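Local coordinates for glycoside hydrolase (Streptococcus pneumoniae serotype 4, PDB 6ORH), which probably acts as a family GH29 alpha-L-fucosidase that releases fucose from host-derived carbohydrate antigens, at residues A331-P336 / H346-L351; L366-G371 / T443-Y448. The protein carries 2 engineered substitutions. One frame throughout, in Å; residues are numbered along the deposited sequence.

Contact 1: residues A331-P336 / H346-L351; sequences AEVSGP and HLTDGL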
# COMPACT_ATOMS: atom_id res chain seq x y z
N ALA A 331 -27.87 11.20 2.75
CA ALA A 331 -27.17 12.43 2.44
C ALA A 331 -27.57 12.97 1.07
O ALA A 331 -27.83 12.21 0.13
CB ALA A 331 -25.67 12.20 2.52
N GLU A 332 -27.60 14.30 0.94
CA GLU A 332 -27.86 14.98 -0.32
C GLU A 332 -26.59 14.94 -1.17
O GLU A 332 -25.53 15.32 -0.70
CB GLU A 332 -28.22 16.44 -0.04
CG GLU A 332 -29.72 16.72 -0.10
CD GLU A 332 -30.15 17.32 -1.43
OE1 GLU A 332 -30.81 16.60 -2.22
OE2 GLU A 332 -29.80 18.50 -1.69
N VAL A 333 -26.72 14.51 -2.43
CA VAL A 333 -25.57 14.43 -3.32
C VAL A 333 -25.77 15.35 -4.52
O VAL A 333 -26.80 15.30 -5.19
CB VAL A 333 -25.35 12.98 -3.79
CG1 VAL A 333 -24.07 12.88 -4.62
CG2 VAL A 333 -25.29 11.99 -2.64
N SER A 334 -24.76 16.17 -4.85
CA SER A 334 -24.82 17.00 -6.04
C SER A 334 -23.62 16.71 -6.92
O SER A 334 -22.59 16.22 -6.46
CB SER A 334 -24.81 18.45 -5.69
OG SER A 334 -23.83 18.68 -4.71
N GLY A 335 -23.77 17.11 -8.18
CA GLY A 335 -22.77 16.86 -9.19
C GLY A 335 -23.47 16.45 -10.47
O GLY A 335 -24.71 16.45 -10.55
N PRO A 336 -22.70 16.13 -11.52
CA PRO A 336 -23.30 15.81 -12.80
C PRO A 336 -23.93 14.42 -12.75
O PRO A 336 -23.49 13.55 -11.99
CB PRO A 336 -22.12 15.93 -13.76
CG PRO A 336 -20.93 15.56 -12.91
CD PRO A 336 -21.22 16.09 -11.52
N HIS A 346 -29.10 8.39 -6.05
CA HIS A 346 -29.04 6.94 -6.02
C HIS A 346 -27.85 6.41 -5.21
O HIS A 346 -27.78 5.21 -4.92
CB HIS A 346 -29.06 6.38 -7.44
CG HIS A 346 -30.37 6.60 -8.11
ND1 HIS A 346 -30.54 6.46 -9.48
CD2 HIS A 346 -31.56 7.01 -7.61
CE1 HIS A 346 -31.80 6.72 -9.79
NE2 HIS A 346 -32.44 7.08 -8.65
N LEU A 347 -26.90 7.28 -4.86
CA LEU A 347 -25.70 6.84 -4.17
C LEU A 347 -25.95 6.66 -2.67
O LEU A 347 -25.19 5.95 -2.01
CB LEU A 347 -24.58 7.85 -4.42
CG LEU A 347 -24.14 7.91 -5.88
CD1 LEU A 347 -23.38 9.20 -6.18
CD2 LEU A 347 -23.29 6.69 -6.20
N THR A 348 -27.01 7.29 -2.13
CA THR A 348 -27.20 7.23 -0.69
C THR A 348 -28.63 6.85 -0.32
O THR A 348 -29.06 7.07 0.82
CB THR A 348 -26.85 8.56 -0.02
OG1 THR A 348 -27.67 9.57 -0.60
CG2 THR A 348 -25.41 8.97 -0.27
N ASP A 349 -29.37 6.26 -1.27
CA ASP A 349 -30.80 6.06 -1.07
C ASP A 349 -31.07 4.69 -0.44
O ASP A 349 -32.23 4.37 -0.17
CB ASP A 349 -31.58 6.28 -2.37
CG ASP A 349 -31.35 5.25 -3.46
OD1 ASP A 349 -30.44 4.40 -3.32
OD2 ASP A 349 -32.08 5.32 -4.48
N GLY A 350 -30.01 3.90 -0.21
CA GLY A 350 -30.13 2.59 0.40
C GLY A 350 -30.89 1.59 -0.47
O GLY A 350 -31.23 0.51 0.01
N LEU A 351 -31.19 1.97 -1.72
CA LEU A 351 -31.76 1.08 -2.72
C LEU A 351 -30.60 0.50 -3.53
O LEU A 351 -29.90 1.25 -4.22
CB LEU A 351 -32.68 1.88 -3.66
CG LEU A 351 -34.19 1.89 -3.40
CD1 LEU A 351 -34.54 1.84 -1.91
CD2 LEU A 351 -34.85 3.10 -4.06

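Contact 2: residues L366-G371 / T443-Y448; sequences LELDLG and TKISLY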
# COMPACT_ATOMS: atom_id res chain seq x y z
N LEU A 366 -18.47 14.65 -7.10
CA LEU A 366 -19.71 14.42 -6.35
C LEU A 366 -19.52 14.99 -4.95
O LEU A 366 -18.52 14.73 -4.30
CB LEU A 366 -19.98 12.90 -6.27
CG LEU A 366 -20.31 12.23 -7.60
CD1 LEU A 366 -20.15 10.71 -7.50
CD2 LEU A 366 -21.74 12.61 -8.01
N GLU A 367 -20.49 15.80 -4.48
CA GLU A 367 -20.37 16.34 -3.13
C GLU A 367 -21.55 15.85 -2.30
O GLU A 367 -22.71 15.93 -2.76
CB GLU A 367 -20.36 17.88 -3.17
CG GLU A 367 -20.16 18.51 -1.80
CD GLU A 367 -19.86 20.00 -1.85
OE1 GLU A 367 -19.11 20.42 -2.74
OE2 GLU A 367 -20.40 20.76 -1.01
N LEU A 368 -21.24 15.32 -1.11
CA LEU A 368 -22.26 14.84 -0.19
C LEU A 368 -22.41 15.88 0.92
O LEU A 368 -21.41 16.36 1.44
CB LEU A 368 -21.85 13.51 0.46
CG LEU A 368 -22.05 12.27 -0.41
CD1 LEU A 368 -21.00 12.22 -1.50
CD2 LEU A 368 -21.97 11.00 0.43
N ASP A 369 -23.67 16.17 1.28
CA ASP A 369 -23.99 16.97 2.45
C ASP A 369 -24.76 16.08 3.43
O ASP A 369 -25.87 15.68 3.14
CB ASP A 369 -24.83 18.20 2.05
CG ASP A 369 -25.16 19.11 3.23
OD1 ASP A 369 -24.93 18.72 4.39
OD2 ASP A 369 -25.62 20.24 2.97
N LEU A 370 -24.13 15.75 4.56
CA LEU A 370 -24.67 14.81 5.52
C LEU A 370 -25.79 15.47 6.33
O LEU A 370 -26.50 14.78 7.06
CB LEU A 370 -23.56 14.32 6.46
CG LEU A 370 -22.36 13.66 5.78
CD1 LEU A 370 -21.40 13.13 6.83
CD2 LEU A 370 -22.82 12.54 4.86
N GLY A 371 -25.91 16.80 6.20
CA GLY A 371 -27.01 17.53 6.84
C GLY A 371 -26.64 18.03 8.25
O GLY A 371 -27.25 18.97 8.75
N THR A 443 -22.74 2.60 -7.50
CA THR A 443 -24.03 2.14 -6.98
C THR A 443 -24.29 2.67 -5.57
O THR A 443 -25.43 2.64 -5.11
CB THR A 443 -24.13 0.62 -6.96
OG1 THR A 443 -23.16 0.05 -6.06
CG2 THR A 443 -23.97 0.03 -8.35
N LYS A 444 -23.25 3.15 -4.90
CA LYS A 444 -23.33 3.42 -3.47
C LYS A 444 -22.09 4.21 -3.04
O LYS A 444 -20.97 3.97 -3.52
CB LYS A 444 -23.28 2.08 -2.72
CG LYS A 444 -23.47 2.11 -1.21
CD LYS A 444 -23.22 0.69 -0.71
CE LYS A 444 -22.83 0.60 0.74
NZ LYS A 444 -22.65 -0.81 1.11
N ILE A 445 -22.32 5.18 -2.14
CA ILE A 445 -21.27 5.78 -1.32
C ILE A 445 -21.75 5.68 0.13
O ILE A 445 -22.87 6.09 0.42
CB ILE A 445 -20.97 7.24 -1.70
CG1 ILE A 445 -20.46 7.39 -3.14
CG2 ILE A 445 -19.99 7.86 -0.71
CD1 ILE A 445 -20.62 8.78 -3.69
N SER A 446 -20.92 5.07 0.97
CA SER A 446 -21.20 4.89 2.40
C SER A 446 -20.05 5.46 3.22
O SER A 446 -18.93 5.58 2.73
CB SER A 446 -21.47 3.43 2.74
OG SER A 446 -22.63 2.97 2.02
N LEU A 447 -20.34 5.82 4.49
CA LEU A 447 -19.35 6.32 5.43
C LEU A 447 -19.52 5.57 6.75
O LEU A 447 -20.66 5.35 7.19
CB LEU A 447 -19.57 7.82 5.69
CG LEU A 447 -19.25 8.75 4.51
CD1 LEU A 447 -19.78 10.15 4.80
CD2 LEU A 447 -17.74 8.77 4.26
N TYR A 448 -18.38 5.18 7.33
CA TYR A 448 -18.39 4.46 8.60
C TYR A 448 -17.31 4.98 9.55
O TYR A 448 -16.31 5.59 9.14
CB TYR A 448 -18.13 2.96 8.42
CG TYR A 448 -18.93 2.31 7.32
CD1 TYR A 448 -20.30 2.06 7.45
CD2 TYR A 448 -18.30 1.89 6.16
CE1 TYR A 448 -21.03 1.44 6.45
CE2 TYR A 448 -19.02 1.28 5.15
CZ TYR A 448 -20.38 1.05 5.28
OH TYR A 448 -21.09 0.46 4.29

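Contact 1: residues A331-P336 / H346-L351
Thr-348 meets segment 331-336 at two points, its hydroxyl on the carbonyl of Ala-331 and its methyl on the side chain of Val-333. OG1 donates to O of Ala-331 over 2.7 Å, lying in the plane of that carbonyl on one of its lone pairs, with a C=O...OG1 angle of 141°. The first torsion (chi1 58°) sets OG1 between the backbone N and the carbonyl carbon of its own residue and leaves CG2 anti to the carbonyl carbon, beside the N; one small side chain thus offers a polar branch to the backbone of Ala-331 and an apolar one to Val-333. CG2 comes within 3.8 Å of CG2 of Val-333, the two side chains running at a slant to one another, and it lies farther, 4.3 Å, from CB of Ala-331. The segments belong to the F5/8 type C domain, a beta-sandwich: strand 332-334 is an outermost strand of one five-stranded sheet, and 346-351 is part of the connection leading to strand 356-357 of the other sheet. Val-333 divides its branches between two neighbours. CG1, anti to the backbone N, is directed to CD1 of Leu-347 at 4.1 Å, where the side chains cross at about a right angle, while CG2 takes the methyl of Thr-348. Leu-347 in turn reaches Leu-366 and Ile-445, one in each sheet. The same short loop carries His-346, Asp-349 and Leu-351, calcium-binding residues seen in a structure of this protein, though this chain has no calcium bound in the model. Asp-349 closes an Asx turn, its OD1 receiving the backbone N of Leu-351 at 3.0 Å from well above the carboxylate plane (64° out of it), while OD2 is hydrogen-bonded to Ser-354 OG.

Contact 2: residues L366-G371 / T443-Y448
Leu-368 and Ile-445 pack at a slant to one another across the core of the F5/8 type C beta-sandwich, each from a different sheet. The strands 366-370 and 444-448 come no closer than 10.5 Å between axes and run at 47° to each other, so side chains alone bridge the layers. Ile-445 sends out both its branches: CG2, anti to the backbone N, meets CD2 of Leu-368 at 3.9 Å, while CG1, beside the N (chi1 -62°), carries CD1 to within 4.1 Å of the other methyl, CD1 of Leu-368. The second torsion of Leu-368, at 74°, presents both its methyls to Ile-445, and two leucine methyls are thereby matched by two isoleucine methyls. Two residues earlier on the strand, CD1 of Leu-366 makes a looser contact with CD1 of Ile-445, 4.3 Å away. The alternate residue Glu-367 forms a salt bridge with Arg-430. At the other end, Asp-369 OD1 accepts from N of Gly-371 at 2.8 Å in an Asx turn where the chain turns a corner. Alongside, CD1 of Leu-447 rests against both methyls of Leu-370, 3.9 Å from CD2 and 4.0 Å from CD1 of that residue.

Contacts 1 and 2 sit next to each other in one beta-sandwich, their centres about 7 Å apart. Strands 332-334 and 364-370 are antiparallel neighbours: Glu-332 O lies 2.8 Å from Asp-369 N and Ser-334 O lies 2.9 Å from Glu-367 N, both probable hydrogen bonds. The apolar layers also join, with CB of Ala-331 3.7 Å from CD2 of Leu-370. Segments 346-351 and 443-448 both supply residues of the calcium site, unoccupied in this chain; the side chains of Leu-347 and Thr-443 are about 6 Å apart, nearest atoms. One glycan pocket lies in the TIM-barrel fucosidase part; another, at Val-403, Trp-404 and Gln-405, is on strand 403-410 of the sheet holding 332-334 and 364-370.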